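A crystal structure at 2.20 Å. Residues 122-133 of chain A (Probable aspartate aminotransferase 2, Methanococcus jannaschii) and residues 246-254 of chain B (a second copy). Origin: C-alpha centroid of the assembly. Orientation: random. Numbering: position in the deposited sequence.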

# COMPACT_ATOMS: atom_id res chain seq x y z
N CYS A 122 -3.12 10.25 21.01
CA CYS A 122 -3.73 9.68 19.81
C CYS A 122 -2.80 8.66 19.14
O CYS A 122 -1.73 8.34 19.66
CB CYS A 122 -4.05 10.79 18.81
SG CYS A 122 -2.66 11.30 17.76
N TYR A 123 -3.23 8.15 17.99
CA TYR A 123 -2.46 7.17 17.21
C TYR A 123 -1.15 7.83 16.75
O TYR A 123 -1.17 8.83 16.05
CB TYR A 123 -3.28 6.74 15.99
CG TYR A 123 -2.69 5.58 15.21
CD1 TYR A 123 -2.56 5.65 13.82
CD2 TYR A 123 -2.30 4.41 15.85
CE1 TYR A 123 -2.05 4.57 13.10
CE2 TYR A 123 -1.80 3.33 15.14
CZ TYR A 123 -1.68 3.42 13.77
OH TYR A 123 -1.18 2.34 13.07
N PRO A 124 0.00 7.26 17.13
CA PRO A 124 1.33 7.79 16.78
C PRO A 124 1.63 8.09 15.31
O PRO A 124 2.45 8.96 15.02
CB PRO A 124 2.29 6.77 17.38
CG PRO A 124 1.48 5.50 17.42
CD PRO A 124 0.13 5.99 17.87
N CYS A 125 0.97 7.38 14.39
CA CYS A 125 1.21 7.59 12.97
C CYS A 125 0.61 8.87 12.41
O CYS A 125 1.09 9.38 11.39
CB CYS A 125 0.70 6.39 12.16
SG CYS A 125 1.44 4.80 12.65
N TYR A 126 -0.42 9.40 13.06
CA TYR A 126 -1.06 10.64 12.59
C TYR A 126 -0.03 11.76 12.38
O TYR A 126 0.08 12.30 11.28
CB TYR A 126 -2.14 11.11 13.58
CG TYR A 126 -3.37 10.22 13.69
CD1 TYR A 126 -4.24 10.34 14.77
CD2 TYR A 126 -3.67 9.26 12.71
CE1 TYR A 126 -5.38 9.54 14.89
CE2 TYR A 126 -4.81 8.45 12.82
CZ TYR A 126 -5.66 8.60 13.91
OH TYR A 126 -6.78 7.80 14.04
N LYS A 127 0.70 12.11 13.43
CA LYS A 127 1.69 13.18 13.32
C LYS A 127 2.72 12.94 12.20
O LYS A 127 3.13 13.89 11.53
CB LYS A 127 2.42 13.39 14.66
CG LYS A 127 3.39 12.29 15.06
CD LYS A 127 4.05 12.61 16.39
CE LYS A 127 5.00 11.50 16.84
NZ LYS A 127 4.29 10.24 17.19
N ASN A 128 3.12 11.70 11.98
CA ASN A 128 4.08 11.44 10.92
C ASN A 128 3.51 11.70 9.52
O ASN A 128 4.18 12.27 8.66
CB ASN A 128 4.64 10.02 11.03
CG ASN A 128 5.64 9.88 12.17
OD1 ASN A 128 6.41 10.81 12.43
ND2 ASN A 128 5.64 8.73 12.84
N PHE A 129 2.26 11.28 9.31
CA PHE A 129 1.61 11.51 8.02
C PHE A 129 1.50 13.02 7.78
O PHE A 129 1.74 13.50 6.67
CB PHE A 129 0.19 10.93 8.01
CG PHE A 129 0.13 9.42 7.97
CD1 PHE A 129 1.28 8.65 8.04
CD2 PHE A 129 -1.10 8.78 7.85
CE1 PHE A 129 1.20 7.26 7.99
CE2 PHE A 129 -1.19 7.40 7.79
CZ PHE A 129 -0.03 6.63 7.86
N ILE A 130 1.12 13.75 8.82
CA ILE A 130 0.93 15.20 8.72
C ILE A 130 2.22 15.95 8.37
O ILE A 130 2.24 16.75 7.44
CB ILE A 130 0.29 15.75 10.03
CG1 ILE A 130 -1.17 15.27 10.11
CG2 ILE A 130 0.34 17.29 10.04
CD1 ILE A 130 -1.77 15.27 11.53
N ARG A 131 3.30 15.68 9.11
CA ARG A 131 4.57 16.34 8.82
C ARG A 131 5.03 15.99 7.41
O ARG A 131 5.39 16.87 6.62
CB ARG A 131 5.64 15.91 9.82
CG ARG A 131 5.47 16.49 11.21
CD ARG A 131 6.52 15.95 12.16
NE ARG A 131 6.42 16.56 13.48
CZ ARG A 131 6.27 17.86 13.69
NH1 ARG A 131 6.21 18.70 12.66
NH2 ARG A 131 6.18 18.33 14.93
N PHE A 132 5.02 14.69 7.10
CA PHE A 132 5.45 14.22 5.79
C PHE A 132 4.87 15.06 4.66
O PHE A 132 5.55 15.32 3.66
CB PHE A 132 5.03 12.76 5.59
CG PHE A 132 5.51 12.16 4.29
CD1 PHE A 132 6.73 11.50 4.22
CD2 PHE A 132 4.73 12.25 3.14
CE1 PHE A 132 7.18 10.92 3.02
CE2 PHE A 132 5.16 11.68 1.93
CZ PHE A 132 6.39 11.01 1.87
N LEU A 133 3.62 15.49 4.81
CA LEU A 133 2.95 16.30 3.79
C LEU A 133 3.18 17.80 3.96
O LEU A 133 2.50 18.61 3.33
CB LEU A 133 1.45 15.99 3.79
CG LEU A 133 1.06 14.57 3.38
CD1 LEU A 133 -0.43 14.34 3.63
CD2 LEU A 133 1.39 14.35 1.91
N LYS B 246 10.74 2.69 8.20
CA LYS B 246 9.94 3.65 8.95
C LYS B 246 8.71 4.04 8.14
O LYS B 246 7.61 4.13 8.69
CB LYS B 246 10.77 4.90 9.27
CG LYS B 246 12.01 4.60 10.09
CD LYS B 246 13.01 5.75 10.05
CE LYS B 246 12.39 7.05 10.52
NZ LYS B 246 12.05 7.00 11.97
N LEU B 247 8.89 4.25 6.84
CA LEU B 247 7.77 4.60 5.98
C LEU B 247 6.78 3.44 5.94
O LEU B 247 5.57 3.64 6.02
CB LEU B 247 8.27 4.91 4.56
CG LEU B 247 9.06 6.20 4.38
CD1 LEU B 247 9.68 6.22 3.00
CD2 LEU B 247 8.14 7.41 4.57
N GLN B 248 7.30 2.23 5.80
CA GLN B 248 6.48 1.03 5.74
C GLN B 248 5.70 0.78 7.04
O GLN B 248 4.52 0.44 7.00
CB GLN B 248 7.35 -0.20 5.43
CG GLN B 248 6.62 -1.54 5.58
CD GLN B 248 6.40 -2.24 4.25
OE1 GLN B 248 5.89 -1.66 3.30
NE2 GLN B 248 6.78 -3.51 4.18
N GLN B 249 6.36 0.97 8.18
CA GLN B 249 5.70 0.76 9.47
C GLN B 249 4.54 1.72 9.70
O GLN B 249 3.57 1.39 10.38
CB GLN B 249 6.71 0.92 10.61
CG GLN B 249 7.88 -0.03 10.56
CD GLN B 249 8.93 0.29 11.60
OE1 GLN B 249 9.49 1.38 11.61
NE2 GLN B 249 9.19 -0.67 12.49
N ASN B 250 4.64 2.92 9.13
CA ASN B 250 3.58 3.91 9.30
C ASN B 250 2.46 3.81 8.27
O ASN B 250 1.28 3.74 8.64
CB ASN B 250 4.18 5.33 9.26
CG ASN B 250 4.85 5.72 10.57
OD1 ASN B 250 4.22 6.33 11.44
ND2 ASN B 250 6.12 5.38 10.72
N LEU B 251 2.83 3.78 6.99
CA LEU B 251 1.87 3.76 5.89
C LEU B 251 1.23 2.45 5.47
O LEU B 251 0.14 2.46 4.90
CB LEU B 251 2.51 4.38 4.64
CG LEU B 251 2.93 5.85 4.65
CD1 LEU B 251 1.73 6.70 4.93
CD2 LEU B 251 4.01 6.11 5.68
N PHE B 252 1.87 1.31 5.75
CA PHE B 252 1.31 0.05 5.29
C PHE B 252 1.34 -1.10 6.30
O PHE B 252 0.51 -2.01 6.24
CB PHE B 252 2.06 -0.36 4.01
CG PHE B 252 1.33 -1.36 3.17
CD1 PHE B 252 0.08 -1.07 2.65
CD2 PHE B 252 1.88 -2.61 2.93
CE1 PHE B 252 -0.61 -2.01 1.90
CE2 PHE B 252 1.19 -3.56 2.18
CZ PHE B 252 -0.05 -3.26 1.67
N ILE B 253 2.30 -1.05 7.23
CA ILE B 253 2.48 -2.07 8.26
C ILE B 253 3.26 -3.28 7.71
O ILE B 253 4.37 -3.55 8.15
CB ILE B 253 1.14 -2.57 8.84
CG1 ILE B 253 0.27 -1.39 9.27
CG2 ILE B 253 1.42 -3.47 10.04
CD1 ILE B 253 0.84 -0.55 10.38
N SER B 254 2.69 -4.00 6.74
CA SER B 254 3.38 -5.16 6.15
C SER B 254 2.63 -5.73 4.95
O SER B 254 1.41 -5.62 4.87
CB SER B 254 3.60 -6.26 7.21
OG SER B 254 2.37 -6.77 7.72
O HOH W 1 -0.68 3.33 10.62

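The two stretches, from two copies of the same protein, meet through a helix on each side. Residues 125-132 of chain A and 246-251 of chain B have axes that approach to 10.2 Å, with an angle of 117° between their N-to-C directions, so the helices cross steeply rather than run side by side. Contact is accordingly local: the backbones come nearest at C125(A) and N250(B), whose CA atoms lie 5.7 Å apart, and 325 Å² of surface is buried in total.

Chain A enters the contact as a loop. The CA-to-CB bond of Y123(A) points sideways, but its ring, with chi1 in the t well, carries the hydroxyl to chain B. There the OH of Y123(A) lies 4.4 Å from CD1 of I253(B), a loose contact, and is hydrogen-bonded to water 1 at 2.7 Å. The same water donates to the backbone O of N250(B) at 2.8 Å, bridging the chains where the chain B helix is ending and the O of N250(B) accepts no backbone hydrogen bond within the stretch. Just beyond, C125(A) directs its CB toward chain B and places SG 3.4 Å from OD1 of N250(B).

Three residues on from C125(A), N128(A) also directs its CA-to-CB bond toward chain B and makes a direct hydrogen bond. ND2 of N128(A) donates to OD1 of N250(B) at 3.1 Å, with an N-H...acceptor angle of 157°. N250(B) is also anchored within its own helix: its ND2 donates to the backbone O of K246(B) at 2.8 Å and 174°, nearly linear, with OD1 left facing chain A. With 88 Å² covered, N250(B) loses more surface to the other stretch than any other residue here.

F129(A) has the largest covered area on the chain A side, 61 Å². Its ring reaches over to chain B although its CA-to-CB bond points sideways. CE1 of F129(A) comes unusually close to CD1 of L251(B), 3.2 Å, short for two carbons, while its CZ sits 3.3 Å from the backbone O of N250(B). That carbonyl lies at the ring edge, near its plane, where the weakly positive ring hydrogens suit an oxygen.

Toward the end of the helix, F132(A) points toward chain B and, with chi1 in the t well, brings CE1 to 4.0 Å from CD2 of L247(B), an ordinary van der Waals contact. The pairing thus combines an asparagine-centred polar patch and a water bridge with two phenylalanine-leucine contacts.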